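Local coordinates for protein purine nucleoside phosphorylase (Grouper iridovirus, PDB 3KHS) that probably catalyses the phosphorolysis of purine nucleosides to free purine base and ribose 1-phosphate in purine salvage, and assembles as a trimer, at residues B[132-137]-B[189-194]. Numbering follows the deposited sequence.
Sequences HINLPG and YCCVNG
H132, I133 and N134 pair in parallel with Y189, C190 and C191, joining the last residues of strands 131-134 and 184-191 in the mixed sheet of the PNP/MTAP phosphorylase fold; the case illustrates how a parallel ladder ends where its strands part. Parallel pairing lets one residue bond to two partners, and I133 does so: its N donates to Y189 O at 2.9 Å, while its O accepts from C191 N at 2.7 Å. The strand axes run 9° apart. The last rung, L135 N to C191 O at 3.2 Å, is longer, and beyond it the CA spacing widens as 135-137 turns away. P136 lays ring atom CD 3.3 Å from C191 O, the same carbonyl that accepts from L135 N.

Each face of the ladder has its own character. On the side of I133 and C190 the packing is apolar: C190 SG, anti to its backbone N (chi1 175°), lies 4.0 Å from L135 CD1. L135 and V192 point the same way, side by side. The other face carries H132, N134, Y189 and C191, with C191 CB in plane at the edge of the Y189 ring. The H132 ring leads away from Y189 to bond Y163 through ND1, and Y189 OH accepts the N-H of S217. A bound phosphate and a Tris molecule, both probably from the crystallisation liquor, each lie about 4 Å from the Y189 side chain and may mark a pocket on this side. Neighbouring subunits close in on the contact: H132 O and N134 N hydrogen-bond to T199 OG1 and E202 OE2, respectively, of one neighbouring subunit, and L138 of another neighbouring subunit packs on P136 and V192. N134, with CG anti to its backbone N (chi1 -171°), brings OD1 to 3.5 Å from C191 CB.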
# COMPACT_ATOMS: atom_id res chain seq x y z
N HIS B 132 -1.68 -8.80 -14.91
CA HIS B 132 -0.79 -8.10 -13.97
C HIS B 132 -1.26 -8.20 -12.54
O HIS B 132 -2.37 -8.65 -12.25
CB HIS B 132 -0.58 -6.61 -14.35
CG HIS B 132 -1.74 -5.70 -14.04
ND1 HIS B 132 -2.16 -4.71 -14.91
CD2 HIS B 132 -2.61 -5.67 -13.00
CE1 HIS B 132 -3.23 -4.11 -14.42
NE2 HIS B 132 -3.52 -4.68 -13.26
N ILE B 133 -0.36 -7.81 -11.64
CA ILE B 133 -0.61 -7.76 -10.21
C ILE B 133 -0.13 -6.36 -9.83
O ILE B 133 1.07 -6.09 -9.82
CB ILE B 133 0.23 -8.77 -9.42
CG1 ILE B 133 -0.16 -10.20 -9.80
CG2 ILE B 133 -0.00 -8.58 -7.94
CD1 ILE B 133 0.84 -11.23 -9.29
N ASN B 134 -1.09 -5.47 -9.56
CA ASN B 134 -0.77 -4.09 -9.22
C ASN B 134 -0.88 -3.82 -7.72
O ASN B 134 -1.91 -3.39 -7.21
CB ASN B 134 -1.69 -3.14 -10.00
CG ASN B 134 -1.27 -1.70 -9.86
OD1 ASN B 134 -0.10 -1.41 -9.93
ND2 ASN B 134 -2.24 -0.79 -9.67
N LEU B 135 0.21 -4.08 -7.01
CA LEU B 135 0.20 -3.88 -5.56
C LEU B 135 -0.18 -2.47 -5.09
O LEU B 135 -1.03 -2.33 -4.23
CB LEU B 135 1.56 -4.29 -4.98
CG LEU B 135 1.93 -5.76 -5.27
CD1 LEU B 135 3.37 -5.99 -4.87
CD2 LEU B 135 0.99 -6.75 -4.52
N PRO B 136 0.39 -1.42 -5.68
CA PRO B 136 0.00 -0.09 -5.20
C PRO B 136 -1.49 0.18 -5.37
O PRO B 136 -2.11 0.88 -4.56
CB PRO B 136 0.83 0.85 -6.07
CG PRO B 136 2.02 0.04 -6.43
CD PRO B 136 1.46 -1.34 -6.69
N GLY B 137 -2.07 -0.37 -6.44
CA GLY B 137 -3.47 -0.14 -6.72
C GLY B 137 -4.43 -0.90 -5.81
O GLY B 137 -5.63 -0.61 -5.74
N TYR B 189 2.79 -9.78 -15.16
CA TYR B 189 3.64 -8.63 -14.75
C TYR B 189 3.24 -8.12 -13.38
O TYR B 189 2.09 -7.79 -13.15
CB TYR B 189 3.53 -7.46 -15.75
CG TYR B 189 4.37 -6.25 -15.40
CD1 TYR B 189 5.56 -5.97 -16.09
CD2 TYR B 189 3.94 -5.35 -14.43
CE1 TYR B 189 6.30 -4.78 -15.81
CE2 TYR B 189 4.65 -4.19 -14.16
CZ TYR B 189 5.81 -3.90 -14.85
OH TYR B 189 6.41 -2.69 -14.59
N CYS B 190 4.18 -8.09 -12.45
CA CYS B 190 3.86 -7.58 -11.11
C CYS B 190 4.39 -6.16 -10.98
O CYS B 190 5.59 -5.92 -11.15
CB CYS B 190 4.46 -8.46 -9.99
SG CYS B 190 4.23 -7.79 -8.29
N CYS B 191 3.49 -5.24 -10.68
CA CYS B 191 3.86 -3.84 -10.53
C CYS B 191 4.03 -3.44 -9.06
O CYS B 191 3.13 -3.67 -8.24
CB CYS B 191 2.78 -2.95 -11.17
SG CYS B 191 3.20 -1.18 -11.06
N VAL B 192 5.16 -2.83 -8.74
CA VAL B 192 5.43 -2.36 -7.37
C VAL B 192 5.76 -0.88 -7.44
O VAL B 192 6.06 -0.35 -8.52
CB VAL B 192 6.64 -3.07 -6.73
CG1 VAL B 192 6.31 -4.54 -6.53
CG2 VAL B 192 7.89 -2.89 -7.62
N ASN B 193 5.73 -0.21 -6.29
CA ASN B 193 6.00 1.21 -6.27
C ASN B 193 7.40 1.63 -6.69
O ASN B 193 7.56 2.55 -7.49
CB ASN B 193 5.73 1.78 -4.88
CG ASN B 193 5.51 3.28 -4.93
OD1 ASN B 193 4.38 3.75 -5.06
ND2 ASN B 193 6.61 4.05 -4.87
N GLY B 194 8.41 0.95 -6.17
CA GLY B 194 9.78 1.35 -6.46
C GLY B 194 10.09 2.55 -5.53
O GLY B 194 9.27 2.91 -4.66